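Uracil-DNA glycosylase (Nitratifractor salsuginis, PDB 5X3G) belongs to the uracil-DNA glycosylase family, single-domain alpha/beta proteins built around a four-stranded parallel sheet flanked by helices. Local coordinates at residues A[18-23]-A[54-59]; A[88-93]-A[164-169]; A[9-14]-A[34-39]. All coordinates share one frame; numbering follows the deposited sequence.

Contact 1. Residues A[18-23]-A[54-59]; sequences LRLNGV and PPRDRL
N21 makes the direct hydrogen bond of this contact to the backbone of R56. Its ND2 donates to R56 O at 3.1 Å, with an N-H...O angle of 142°. The donor lies in the plane of the R56 carbonyl. Seen from N21, the acceptor sits 22° out of the amide plane. The same ND2 also donates to L17 O, one turn back in the helix, and OD1 accepts from L60 N. The carboxamide is therefore held at both ends, and its rotation is fixed. OD1 comes within 2.9 Å of L59 N, but the angle is poor for a bond.

The backbone of N21 takes part as well. Its CA lies 3.6 Å from D57 O in a C-H...O contact. A water donates to both N21 O and D57 O, at 2.6 Å from the former, and so links the two segments a second time.

L20 supplies the apolar part. Its CG stands anti to the backbone N (chi1 -180°) and packs 3.6 Å from D57 CB. Its CD2 lies over one face of the R56 guanidinium, 3.3 Å from NH1. The two side chains cross at about a right angle. R56 reaches this place with an extended chain, and its NH2 forms a long, weak ion pair with E16.

G22 has positive phi, G22 N donates to R19 O, and V23 N donates to L18 O at 2.8 Å. This is a Schellman motif, which closes the C-terminal end of helix 11-20. L20 and N21, just before G22, meet the loop that precedes strand 73-77.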
ATOM      1  N   LEU A  18      -3.624 -17.904   3.677  1.00 23.70           N
ATOM      2  CA  LEU A  18      -2.337 -17.320   4.037  1.00 30.41           C
ATOM      3  C   LEU A  18      -1.196 -18.018   3.310  1.00 32.13           C
ATOM      4  O   LEU A  18      -0.283 -17.362   2.794  1.00 30.46           O
ATOM      5  CB  LEU A  18      -2.130 -17.387   5.550  1.00 30.29           C
ATOM      6  CG  LEU A  18      -2.486 -16.131   6.354  1.00 28.17           C
ATOM      7  CD1 LEU A  18      -3.993 -15.960   6.476  1.00 24.08           C
ATOM      8  CD2 LEU A  18      -1.827 -16.194   7.721  1.00 27.09           C
ATOM      9  N   ARG A  19      -1.231 -19.352   3.253  1.00 32.72           N
ATOM     10  CA  ARG A  19      -0.160 -20.073   2.565  1.00 32.88           C
ATOM     11  C   ARG A  19      -0.154 -19.772   1.070  1.00 28.57           C
ATOM     12  O   ARG A  19       0.914 -19.634   0.462  1.00 31.53           O
ATOM     13  CB  ARG A  19      -0.289 -21.576   2.806  1.00 27.57           C
ATOM     14  CG  ARG A  19       0.171 -22.030   4.177  1.00 32.23           C
ATOM     15  CD  ARG A  19       0.276 -23.542   4.220  1.00 28.10           C
ATOM     16  NE  ARG A  19      -0.911 -24.181   3.652  1.00 31.21           N
ATOM     17  CZ  ARG A  19      -1.964 -24.569   4.363  1.00 40.87           C
ATOM     18  NH1 ARG A  19      -1.985 -24.386   5.676  1.00 28.05           N
ATOM     19  NH2 ARG A  19      -2.997 -25.141   3.761  1.00 26.33           N
ATOM     20  N   LEU A  20      -1.338 -19.673   0.460  1.00 33.37           N
ATOM     21  CA  LEU A  20      -1.430 -19.377  -0.966  1.00 31.61           C
ATOM     22  C   LEU A  20      -0.857 -18.003  -1.284  1.00 31.15           C
ATOM     23  O   LEU A  20      -0.223 -17.811  -2.330  1.00 28.68           O
ATOM     24  CB  LEU A  20      -2.886 -19.467  -1.420  1.00 21.82           C
ATOM     25  CG  LEU A  20      -3.156 -19.188  -2.900  1.00 51.01           C
ATOM     26  CD1 LEU A  20      -2.458 -20.209  -3.779  1.00 45.49           C
ATOM     27  CD2 LEU A  20      -4.648 -19.147  -3.190  1.00 50.76           C
ATOM     28  N   ASN A  21      -1.071 -17.035  -0.396  1.00 24.01           N
ATOM     29  CA  ASN A  21      -0.506 -15.702  -0.545  1.00 29.73           C
ATOM     30  C   ASN A  21       0.960 -15.631  -0.135  1.00 31.59           C
ATOM     31  O   ASN A  21       1.583 -14.578  -0.305  1.00 33.39           O
ATOM     32  CB  ASN A  21      -1.320 -14.695   0.271  1.00 25.27           C
ATOM     33  CG  ASN A  21      -2.657 -14.371  -0.368  1.00 26.16           C
ATOM     34  OD1 ASN A  21      -2.812 -13.334  -1.013  1.00 32.29           O
ATOM     35  ND2 ASN A  21      -3.627 -15.259  -0.197  1.00 25.62           N
ATOM     36  N   GLY A  22       1.525 -16.716   0.392  1.00 30.88           N
ATOM     37  CA  GLY A  22       2.910 -16.705   0.823  1.00 30.45           C
ATOM     38  C   GLY A  22       3.154 -15.962   2.116  1.00 34.55           C
ATOM     39  O   GLY A  22       4.233 -15.391   2.301  1.00 29.96           O
ATOM     40  N   VAL A  23       2.182 -15.952   3.017  1.00 26.34           N
ATOM     41  CA  VAL A  23       2.306 -15.260   4.293  1.00 31.85           C
ATOM     42  C   VAL A  23       2.890 -16.228   5.312  1.00 38.77           C
ATOM     43  O   VAL A  23       2.544 -17.414   5.332  1.00 35.44           O
ATOM     44  CB  VAL A  23       0.940 -14.714   4.750  1.00 32.00           C
ATOM     45  CG1 VAL A  23       1.098 -13.842   5.982  1.00 30.17           C
ATOM     46  CG2 VAL A  23       0.255 -13.951   3.620  1.00 25.42           C
ATOM     47  N   PRO A  54      -7.745  -7.974  -6.266  1.00 26.80           N
ATOM     48  CA  PRO A  54      -6.809  -8.853  -6.973  1.00 33.24           C
ATOM     49  C   PRO A  54      -7.196 -10.317  -6.804  1.00 27.21           C
ATOM     50  O   PRO A  54      -8.073 -10.597  -5.991  1.00 32.89           O
ATOM     51  CB  PRO A  54      -5.473  -8.553  -6.291  1.00 32.05           C
ATOM     52  CG  PRO A  54      -5.853  -8.207  -4.904  1.00 26.20           C
ATOM     53  CD  PRO A  54      -7.157  -7.460  -5.016  1.00 29.12           C
ATOM     54  N   PRO A  55      -6.568 -11.228  -7.549  1.00 32.59           N
ATOM     55  CA  PRO A  55      -6.886 -12.649  -7.377  1.00 35.29           C
ATOM     56  C   PRO A  55      -6.663 -13.107  -5.943  1.00 38.23           C
ATOM     57  O   PRO A  55      -5.959 -12.470  -5.156  1.00 29.46           O
ATOM     58  CB  PRO A  55      -5.929 -13.357  -8.349  1.00 42.51           C
ATOM     59  CG  PRO A  55      -4.895 -12.334  -8.708  1.00 31.28           C
ATOM     60  CD  PRO A  55      -5.600 -11.018  -8.638  1.00 32.43           C
ATOM     61  N   ARG A  56      -7.287 -14.242  -5.613  1.00 23.93           N
ATOM     62  CA  ARG A  56      -7.263 -14.760  -4.249  1.00 29.10           C
ATOM     63  C   ARG A  56      -5.838 -14.945  -3.736  1.00 31.72           C
ATOM     64  O   ARG A  56      -5.561 -14.693  -2.557  1.00 25.88           O
ATOM     65  CB  ARG A  56      -8.035 -16.079  -4.189  1.00 31.73           C
ATOM     66  CG  ARG A  56      -7.915 -16.827  -2.879  1.00 37.07           C
ATOM     67  CD  ARG A  56      -9.067 -17.798  -2.685  1.00 43.30           C
ATOM     68  NE  ARG A  56      -8.768 -18.783  -1.650  1.00 46.55           N
ATOM     69  CZ  ARG A  56      -8.125 -19.924  -1.870  1.00 51.76           C
ATOM     70  NH1 ARG A  56      -7.720 -20.231  -3.095  1.00 51.26           N
ATOM     71  NH2 ARG A  56      -7.893 -20.762  -0.870  1.00 49.77           N
ATOM     72  N   ASP A  57      -4.918 -15.368  -4.604  1.00 23.66           N
ATOM     73  CA  ASP A  57      -3.538 -15.590  -4.179  1.00 32.01           C
ATOM     74  C   ASP A  57      -2.758 -14.295  -3.968  1.00 28.80           C
ATOM     75  O   ASP A  57      -1.555 -14.362  -3.690  1.00 26.62           O
ATOM     76  CB  ASP A  57      -2.811 -16.470  -5.198  1.00 32.88           C
ATOM     77  CG  ASP A  57      -2.657 -15.800  -6.548  1.00 42.08           C
ATOM     78  OD1 ASP A  57      -3.367 -14.805  -6.806  1.00 42.16           O
ATOM     79  OD2 ASP A  57      -1.825 -16.267  -7.352  1.00 41.83           O
ATOM     80  N   ARG A  58      -3.402 -13.134  -4.096  1.00 30.30           N
ATOM     81  CA  ARG A  58      -2.752 -11.846  -3.896  1.00 31.01           C
ATOM     82  C   ARG A  58      -3.445 -10.972  -2.862  1.00 26.53           C
ATOM     83  O   ARG A  58      -2.953  -9.872  -2.581  1.00 29.04           O
ATOM     84  CB  ARG A  58      -2.674 -11.072  -5.218  1.00 27.95           C
ATOM     85  CG  ARG A  58      -1.335 -11.136  -5.914  1.00 32.54           C
ATOM     86  CD  ARG A  58      -1.529 -11.478  -7.373  1.00 43.32           C
ATOM     87  NE  ARG A  58      -0.301 -11.322  -8.142  1.00 41.76           N
ATOM     88  CZ  ARG A  58      -0.057 -11.947  -9.287  1.00 54.30           C
ATOM     89  NH1 ARG A  58      -0.953 -12.787  -9.788  1.00 69.07           N
ATOM     90  NH2 ARG A  58       1.085 -11.738  -9.926  1.00 49.79           N
ATOM     91  N   LEU A  59      -4.568 -11.423  -2.294  1.00 24.81           N
ATOM     92  CA  LEU A  59      -5.339 -10.590  -1.375  1.00 31.76           C
ATOM     93  C   LEU A  59      -4.480 -10.075  -0.226  1.00 32.27           C
ATOM     94  O   LEU A  59      -4.686  -8.956   0.262  1.00 25.27           O
ATOM     95  CB  LEU A  59      -6.530 -11.381  -0.835  1.00 28.12           C
ATOM     96  CG  LEU A  59      -7.664 -11.665  -1.821  1.00 30.42           C
ATOM     97  CD1 LEU A  59      -8.678 -12.630  -1.222  1.00 31.31           C
ATOM     98  CD2 LEU A  59      -8.341 -10.368  -2.244  1.00 28.16           C
TER
HETATM   99  O   HOH W   1       0.800 -12.755  -2.035  1.00 25.44           O

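Contact 2. Residues A[88-93]-A[164-169]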
ATOM      1  N   ILE A  88      -2.688  -5.656  -7.325  1.00 25.23           N
ATOM      2  CA  ILE A  88      -1.763  -6.755  -7.070  1.00 30.48           C
ATOM      3  C   ILE A  88      -1.574  -6.971  -5.573  1.00 22.84           C
ATOM      4  O   ILE A  88      -0.581  -7.570  -5.147  1.00 26.50           O
ATOM      5  CB  ILE A  88      -0.405  -6.509  -7.756  1.00 28.46           C
ATOM      6  CG1 ILE A  88       0.245  -5.229  -7.227  1.00 27.95           C
ATOM      7  CG2 ILE A  88      -0.563  -6.453  -9.271  1.00 33.94           C
ATOM      8  CD1 ILE A  88       1.677  -5.053  -7.688  1.00 23.03           C
ATOM      9  N   GLY A  89      -2.514  -6.488  -4.765  1.00 20.70           N
ATOM     10  CA  GLY A  89      -2.502  -6.776  -3.343  1.00 17.95           C
ATOM     11  C   GLY A  89      -1.716  -5.816  -2.481  1.00 25.98           C
ATOM     12  O   GLY A  89      -1.477  -6.117  -1.305  1.00 21.87           O
ATOM     13  N   TYR A  90      -1.302  -4.674  -3.027  1.00 25.16           N
ATOM     14  CA  TYR A  90      -0.588  -3.647  -2.284  1.00 19.77           C
ATOM     15  C   TYR A  90      -1.317  -2.323  -2.418  1.00 19.66           C
ATOM     16  O   TYR A  90      -1.800  -1.977  -3.500  1.00 24.35           O
ATOM     17  CB  TYR A  90       0.847  -3.460  -2.793  1.00 23.90           C
ATOM     18  CG  TYR A  90       1.738  -4.669  -2.663  1.00 22.35           C
ATOM     19  CD1 TYR A  90       2.379  -4.955  -1.468  1.00 18.14           C
ATOM     20  CD2 TYR A  90       1.960  -5.509  -3.746  1.00 22.86           C
ATOM     21  CE1 TYR A  90       3.207  -6.055  -1.347  1.00 24.32           C
ATOM     22  CE2 TYR A  90       2.787  -6.613  -3.637  1.00 27.73           C
ATOM     23  CZ  TYR A  90       3.407  -6.881  -2.433  1.00 34.81           C
ATOM     24  OH  TYR A  90       4.233  -7.976  -2.321  1.00 25.38           O
ATOM     25  N   ALA A  91      -1.388  -1.582  -1.319  1.00 20.81           N
ATOM     26  CA  ALA A  91      -1.767  -0.183  -1.414  1.00 24.10           C
ATOM     27  C   ALA A  91      -0.730   0.574  -2.234  1.00 20.51           C
ATOM     28  O   ALA A  91       0.462   0.251  -2.219  1.00 27.20           O
ATOM     29  CB  ALA A  91      -1.897   0.435  -0.021  1.00 16.67           C
ATOM     30  N   PHE A  92      -1.209   1.555  -3.000  1.00 22.95           N
ATOM     31  CA  PHE A  92      -0.371   2.536  -3.684  1.00 22.68           C
ATOM     32  C   PHE A  92       0.383   1.968  -4.885  1.00 33.78           C
ATOM     33  O   PHE A  92       0.607   2.689  -5.861  1.00 40.63           O
ATOM     34  CB  PHE A  92       0.618   3.170  -2.701  1.00 27.68           C
ATOM     35  CG  PHE A  92       1.086   4.533  -3.115  1.00 25.54           C
ATOM     36  CD1 PHE A  92       0.187   5.450  -3.634  1.00 30.05           C
ATOM     37  CD2 PHE A  92       2.413   4.901  -2.983  1.00 33.27           C
ATOM     38  CE1 PHE A  92       0.602   6.705  -4.018  1.00 35.80           C
ATOM     39  CE2 PHE A  92       2.836   6.158  -3.367  1.00 24.11           C
ATOM     40  CZ  PHE A  92       1.928   7.062  -3.885  1.00 27.75           C
ATOM     41  N   ILE A  93       0.779   0.699  -4.838  1.00 26.87           N
ATOM     42  CA  ILE A  93       1.575   0.110  -5.912  1.00 26.02           C
ATOM     43  C   ILE A  93       0.653  -0.293  -7.056  1.00 29.40           C
ATOM     44  O   ILE A  93      -0.185  -1.189  -6.908  1.00 35.68           O
ATOM     45  CB  ILE A  93       2.383  -1.094  -5.415  1.00 26.32           C
ATOM     46  CG1 ILE A  93       3.239  -0.703  -4.214  1.00 26.82           C
ATOM     47  CG2 ILE A  93       3.274  -1.619  -6.523  1.00 22.18           C
ATOM     48  CD1 ILE A  93       4.248   0.388  -4.504  1.00 28.57           C
ATOM     49  N   VAL A 164       7.248  -0.733   5.764  1.00 18.52           N
ATOM     50  CA  VAL A 164       5.958  -0.142   5.436  1.00 19.35           C
ATOM     51  C   VAL A 164       5.012  -1.248   4.998  1.00 20.69           C
ATOM     52  O   VAL A 164       5.259  -1.932   3.997  1.00 18.36           O
ATOM     53  CB  VAL A 164       6.094   0.937   4.352  1.00 22.09           C
ATOM     54  CG1 VAL A 164       4.721   1.451   3.924  1.00 23.96           C
ATOM     55  CG2 VAL A 164       6.959   2.075   4.870  1.00 17.18           C
ATOM     56  N   LEU A 165       3.938  -1.430   5.759  1.00 23.47           N
ATOM     57  CA  LEU A 165       2.838  -2.305   5.376  1.00 22.97           C
ATOM     58  C   LEU A 165       1.873  -1.510   4.508  1.00 28.73           C
ATOM     59  O   LEU A 165       1.244  -0.556   4.984  1.00 23.97           O
ATOM     60  CB  LEU A 165       2.123  -2.853   6.613  1.00 26.86           C
ATOM     61  CG  LEU A 165       0.948  -3.810   6.383  1.00 24.76           C
ATOM     62  CD1 LEU A 165       1.420  -5.129   5.799  1.00 21.76           C
ATOM     63  CD2 LEU A 165       0.190  -4.031   7.680  1.00 31.87           C
ATOM     64  N   LEU A 166       1.775  -1.889   3.233  1.00 21.93           N
ATOM     65  CA  LEU A 166       0.940  -1.181   2.263  1.00 23.75           C
ATOM     66  C   LEU A 166      -0.467  -1.762   2.329  1.00 23.18           C
ATOM     67  O   LEU A 166      -0.809  -2.705   1.615  1.00 19.39           O
ATOM     68  CB  LEU A 166       1.547  -1.297   0.872  1.00 18.36           C
ATOM     69  CG  LEU A 166       2.943  -0.691   0.741  1.00 19.29           C
ATOM     70  CD1 LEU A 166       3.648  -1.213  -0.508  1.00 21.62           C
ATOM     71  CD2 LEU A 166       2.861   0.829   0.715  1.00 21.59           C
ATOM     72  N   LEU A 167      -1.304  -1.170   3.179  1.00 24.66           N
ATOM     73  CA  LEU A 167      -2.570  -1.768   3.585  1.00 18.34           C
ATOM     74  C   LEU A 167      -3.744  -0.976   3.017  1.00 22.63           C
ATOM     75  O   LEU A 167      -3.916   0.202   3.340  1.00 19.09           O
ATOM     76  CB  LEU A 167      -2.656  -1.832   5.110  1.00 23.68           C
ATOM     77  CG  LEU A 167      -3.938  -2.411   5.708  1.00 25.50           C
ATOM     78  CD1 LEU A 167      -4.160  -3.836   5.224  1.00 18.53           C
ATOM     79  CD2 LEU A 167      -3.885  -2.347   7.226  1.00 23.33           C
ATOM     80  N   ASN A 168      -4.550  -1.629   2.183  1.00 26.15           N
ATOM     81  CA  ASN A 168      -5.806  -1.066   1.702  1.00 23.87           C
ATOM     82  C   ASN A 168      -6.914  -1.304   2.724  1.00 23.74           C
ATOM     83  O   ASN A 168      -6.907  -2.301   3.450  1.00 25.25           O
ATOM     84  CB  ASN A 168      -6.202  -1.680   0.356  1.00 26.54           C
ATOM     85  CG  ASN A 168      -5.545  -0.983  -0.824  1.00 22.74           C
ATOM     86  OD1 ASN A 168      -5.354   0.230  -0.816  1.00 23.46           O
ATOM     87  ND2 ASN A 168      -5.188  -1.755  -1.841  1.00 20.69           N
HETATM   88  N   MSE A 169      -7.869  -0.376   2.774  1.00 26.31           N
HETATM   89  CA  MSE A 169      -8.981  -0.458   3.728  1.00 27.56           C
HETATM   90  C   MSE A 169      -9.856  -1.678   3.456  1.00 26.41           C
HETATM   91  O   MSE A 169     -10.331  -2.331   4.387  1.00 26.93           O
HETATM   92  CB  MSE A 169      -9.826   0.816   3.691  1.00 34.22           C
HETATM   93  CG  MSE A 169      -9.106   2.044   4.212  1.00 39.00           C
HETATM   94 SE   MSE A 169      -8.717   1.894   6.114  1.00 53.78          SE
HETATM   95  CE  MSE A 169      -9.768   3.412   6.744  1.00 59.99           C
TER
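A91 and L166 carry this contact. The backbone bond comes first: A91 N donates to L166 O at 3.2 Å, and the N-H...O angle is nearly straight at 175°. At the acceptor the geometry is less regular. The donor stands above the carbonyl plane, 68° out of it. The loop thus comes in over the carbonyl group, and segment 88-93 forms no regular strand.

The apolar contacts gather round L166. Its CB lies 4.0 Å from A91 CB. Its CG is anti to its own carbonyl carbon (chi1 -61°). Beyond it, CD1 meets I93 CG1 at 3.8 Å and Y90 CD1 at 4.1 Å. The I93 and L166 side chains cross at about a right angle, while L166 CD1 approaches the Y90 ring obliquely. Helix 152-161 continues this packing: R156 touches both Y90 and I93.

N168 adds van der Waals contact. Its OD1 lies 3.6 Å from A91 CB, and its ND2 is 3.8 Å from Y90 O, too far for a hydrogen bond.

The F92 ring lies off the strand and meets F119 edge-to-face; F92 O accepts from Y81 OH. Y81 lies in the GQDPYP sequence that starts at the end of strand 73-77 and resembles the GQDPYH motif of the family. The contact sets the following loop against strand 164-168, an outermost strand of the central parallel sheet of the alpha/beta fold.

Contact 3. Residues A[9-14]-A[34-39]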
ATOM      1  N   ARG A   9     -16.236 -21.966  11.948  1.00 37.93           N
ATOM      2  CA  ARG A   9     -15.383 -20.964  11.328  1.00 46.71           C
ATOM      3  C   ARG A   9     -14.428 -21.629  10.342  1.00 38.13           C
ATOM      4  O   ARG A   9     -13.971 -22.751  10.585  1.00 39.05           O
ATOM      5  CB  ARG A   9     -14.569 -20.193  12.377  1.00 38.63           C
ATOM      6  CG  ARG A   9     -15.343 -19.813  13.633  1.00 45.14           C
ATOM      7  CD  ARG A   9     -16.615 -19.034  13.324  1.00 46.40           C
ATOM      8  NE  ARG A   9     -16.352 -17.631  13.024  1.00 55.15           N
ATOM      9  CZ  ARG A   9     -16.425 -17.105  11.808  1.00 50.09           C
ATOM     10  NH1 ARG A   9     -16.756 -17.868  10.776  1.00 56.87           N
ATOM     11  NH2 ARG A   9     -16.172 -15.816  11.620  1.00 46.32           N
ATOM     12  N   PRO A  10     -14.104 -20.955   9.197  1.00 46.09           N
ATOM     13  CA  PRO A  10     -13.256 -21.571   8.161  1.00 41.75           C
ATOM     14  C   PRO A  10     -11.766 -21.402   8.443  1.00 45.71           C
ATOM     15  O   PRO A  10     -11.004 -20.888   7.622  1.00 37.74           O
ATOM     16  CB  PRO A  10     -13.703 -20.827   6.898  1.00 45.18           C
ATOM     17  CG  PRO A  10     -14.036 -19.458   7.396  1.00 44.34           C
ATOM     18  CD  PRO A  10     -14.609 -19.633   8.783  1.00 43.08           C
ATOM     19  N   ILE A  11     -11.340 -21.859   9.624  1.00 32.88           N
ATOM     20  CA  ILE A  11      -9.960 -21.649  10.062  1.00 36.57           C
ATOM     21  C   ILE A  11      -8.981 -22.335   9.115  1.00 42.06           C
ATOM     22  O   ILE A  11      -7.979 -21.744   8.692  1.00 29.77           O
ATOM     23  CB  ILE A  11      -9.782 -22.136  11.511  1.00 35.37           C
ATOM     24  CG1 ILE A  11     -10.690 -21.345  12.457  1.00 29.87           C
ATOM     25  CG2 ILE A  11      -8.323 -22.039  11.928  1.00 38.70           C
ATOM     26  CD1 ILE A  11     -10.289 -21.431  13.915  1.00 43.82           C
ATOM     27  N   HIS A  12      -9.256 -23.598   8.774  1.00 35.59           N
ATOM     28  CA  HIS A  12      -8.389 -24.328   7.851  1.00 38.45           C
ATOM     29  C   HIS A  12      -8.290 -23.609   6.510  1.00 33.65           C
ATOM     30  O   HIS A  12      -7.197 -23.487   5.937  1.00 34.70           O
ATOM     31  CB  HIS A  12      -8.917 -25.753   7.670  1.00 38.16           C
ATOM     32  CG  HIS A  12      -7.929 -26.700   7.061  1.00 36.47           C
ATOM     33  ND1 HIS A  12      -7.949 -27.043   5.726  1.00 44.76           N
ATOM     34  CD2 HIS A  12      -6.899 -27.387   7.609  1.00 42.92           C
ATOM     35  CE1 HIS A  12      -6.971 -27.896   5.477  1.00 44.33           C
ATOM     36  NE2 HIS A  12      -6.318 -28.121   6.604  1.00 50.15           N
ATOM     37  N   GLN A  13      -9.419 -23.106   6.007  1.00 31.99           N
ATOM     38  CA  GLN A  13      -9.415 -22.376   4.745  1.00 33.19           C
ATOM     39  C   GLN A  13      -8.623 -21.079   4.841  1.00 32.53           C
ATOM     40  O   GLN A  13      -7.995 -20.671   3.861  1.00 28.97           O
ATOM     41  CB  GLN A  13     -10.845 -22.077   4.300  1.00 32.35           C
ATOM     42  CG  GLN A  13     -11.723 -23.302   4.131  1.00 42.68           C
ATOM     43  CD  GLN A  13     -13.065 -22.964   3.517  1.00 58.23           C
ATOM     44  OE1 GLN A  13     -13.152 -22.136   2.608  1.00 65.63           O
ATOM     45  NE2 GLN A  13     -14.122 -23.595   4.014  1.00 62.86           N
ATOM     46  N   LEU A  14      -8.651 -20.411   5.997  1.00 31.45           N
ATOM     47  CA  LEU A  14      -7.926 -19.149   6.130  1.00 33.29           C
ATOM     48  C   LEU A  14      -6.425 -19.385   6.230  1.00 30.12           C
ATOM     49  O   LEU A  14      -5.633 -18.621   5.665  1.00 33.21           O
ATOM     50  CB  LEU A  14      -8.432 -18.369   7.342  1.00 27.77           C
ATOM     51  CG  LEU A  14      -9.888 -17.906   7.279  1.00 31.05           C
ATOM     52  CD1 LEU A  14     -10.257 -17.096   8.518  1.00 30.29           C
ATOM     53  CD2 LEU A  14     -10.145 -17.117   6.007  1.00 28.42           C
ATOM     54  N   ALA A  34      -8.400 -11.010  12.707  1.00 34.25           N
ATOM     55  CA  ALA A  34      -8.897  -9.963  11.819  1.00 33.54           C
ATOM     56  C   ALA A  34      -9.787 -10.541  10.726  1.00 29.70           C
ATOM     57  O   ALA A  34     -10.951 -10.146  10.580  1.00 32.12           O
ATOM     58  CB  ALA A  34      -7.717  -9.200  11.214  1.00 35.98           C
ATOM     59  N   LEU A  35      -9.261 -11.509   9.969  1.00 24.56           N
ATOM     60  CA  LEU A  35     -10.036 -12.128   8.901  1.00 24.70           C
ATOM     61  C   LEU A  35     -11.311 -12.777   9.423  1.00 38.36           C
ATOM     62  O   LEU A  35     -12.322 -12.813   8.711  1.00 33.51           O
ATOM     63  CB  LEU A  35      -9.187 -13.161   8.165  1.00 23.47           C
ATOM     64  CG  LEU A  35      -8.110 -12.589   7.247  1.00 25.47           C
ATOM     65  CD1 LEU A  35      -7.180 -13.688   6.748  1.00 26.50           C
ATOM     66  CD2 LEU A  35      -8.766 -11.853   6.085  1.00 19.90           C
HETATM   67  N   MSE A  36     -11.294 -13.281  10.654  1.00 34.06           N
HETATM   68  CA  MSE A  36     -12.469 -13.958  11.186  1.00 34.02           C
HETATM   69  C   MSE A  36     -13.585 -12.982  11.549  1.00 47.26           C
HETATM   70  O   MSE A  36     -14.666 -13.402  11.964  1.00 35.60           O
HETATM   71  CB  MSE A  36     -12.098 -14.809  12.402  1.00 43.32           C
HETATM   72  CG  MSE A  36     -11.398 -16.113  12.040  1.00 40.90           C
HETATM   73 SE   MSE A  36     -11.089 -17.281  13.568  1.00 73.73          SE
HETATM   74  CE  MSE A  36      -9.561 -16.384  14.374  1.00 43.96           C
ATOM     75  N   THR A  37     -13.327 -11.680  11.391  1.00 31.21           N
ATOM     76  CA  THR A  37     -14.386 -10.696  11.580  1.00 31.85           C
ATOM     77  C   THR A  37     -15.257 -10.535  10.339  1.00 32.76           C
ATOM     78  O   THR A  37     -16.346  -9.957  10.432  1.00 37.76           O
ATOM     79  CB  THR A  37     -13.793  -9.342  11.980  1.00 34.93           C
ATOM     80  OG1 THR A  37     -13.039  -8.804  10.888  1.00 40.09           O
ATOM     81  CG2 THR A  37     -12.882  -9.495  13.195  1.00 30.25           C
ATOM     82  N   LEU A  38     -14.810 -11.034   9.190  1.00 35.60           N
ATOM     83  CA  LEU A  38     -15.638 -11.013   7.993  1.00 36.04           C
ATOM     84  C   LEU A  38     -16.788 -12.003   8.127  1.00 38.17           C
ATOM     85  O   LEU A  38     -16.633 -13.104   8.662  1.00 37.11           O
ATOM     86  CB  LEU A  38     -14.803 -11.343   6.753  1.00 32.46           C
ATOM     87  CG  LEU A  38     -13.637 -10.400   6.439  1.00 33.51           C
ATOM     88  CD1 LEU A  38     -12.575 -11.102   5.605  1.00 38.14           C
ATOM     89  CD2 LEU A  38     -14.138  -9.149   5.735  1.00 38.82           C
ATOM     90  N   GLU A  39     -17.953 -11.596   7.635  1.00 37.16           N
ATOM     91  CA  GLU A  39     -19.175 -12.383   7.731  1.00 43.35           C
ATOM     92  C   GLU A  39     -18.994 -13.667   6.927  1.00 44.01           C
ATOM     93  O   GLU A  39     -18.327 -13.660   5.887  1.00 44.75           O
ATOM     94  CB  GLU A  39     -20.367 -11.558   7.233  1.00 39.20           C
ATOM     95  CG  GLU A  39     -21.746 -12.161   7.456  1.00 56.15           C
ATOM     96  CD  GLU A  39     -22.125 -13.162   6.393  1.00 62.30           C
ATOM     97  OE1 GLU A  39     -21.558 -13.080   5.284  1.00 60.59           O
ATOM     98  OE2 GLU A  39     -22.991 -14.021   6.661  1.00 61.89           O
TER
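The R9 guanidinium meets M36 O and L38 O at its edge, near its own plane. NH2 gives a weak hydrogen bond to M36 O at 2.9 Å, with an N-H...O angle of only 117°. L38 O is farther off, 4.0 Å from NH2. The stronger partner of the group is D40, whose OD1 forms a salt bridge with NH1. The R9 chain is bent at chi2 (-55°) and chi3 (-79°), and curls back toward the turn.

That turn is a type I beta turn from L35 to L38. It leads the chain out of helix 28-35 and on toward helix 40-48, with L38 N donating to L35 O. T37 N and T37 OG1 both donate to A34 O, in the last turn of the helix. E39 is the N-cap of helix 40-48, and its OE1 accepts from Y42 N. Across the contact, P10 holds the N-cap position of helix 11-20. The three helices thus come together at two helix starts and one helix end.

L14 carries the apolar contact. Its CD1 lies 3.8 Å from M36 CG and 4.1 Å from L35 CB. The L14 and L35 side chains slide past each other in opposite directions, while L14 and M36 cross obliquely. Nearer the surface, I11 CG1 touches the selenium of M36, a selenomethionine, at 4.2 Å. F189 of helix 179-196 touches A34, L35 and T37.

Overall arrangement
Contact 3 opens first, at 9-14, where helix 11-20 begins. Contact 1 opens at 18-23, at the far end of the same helix. Contact 3 then closes at 34-39, at the end of helix 28-35, and contact 1 closes later at 54-59. The two loops therefore cross, and L18 of one packs on L35 of the other. Together they bind the N-terminal helices to one another and to the loop before strand 73-77. Contact 2 follows in series. It closes the long excursion from 88-93 to strand 164-168, near the centre of the chain. It touches contact 1 through P54 and R58, but stays about 8 Å from contact 3 at the nearest atoms.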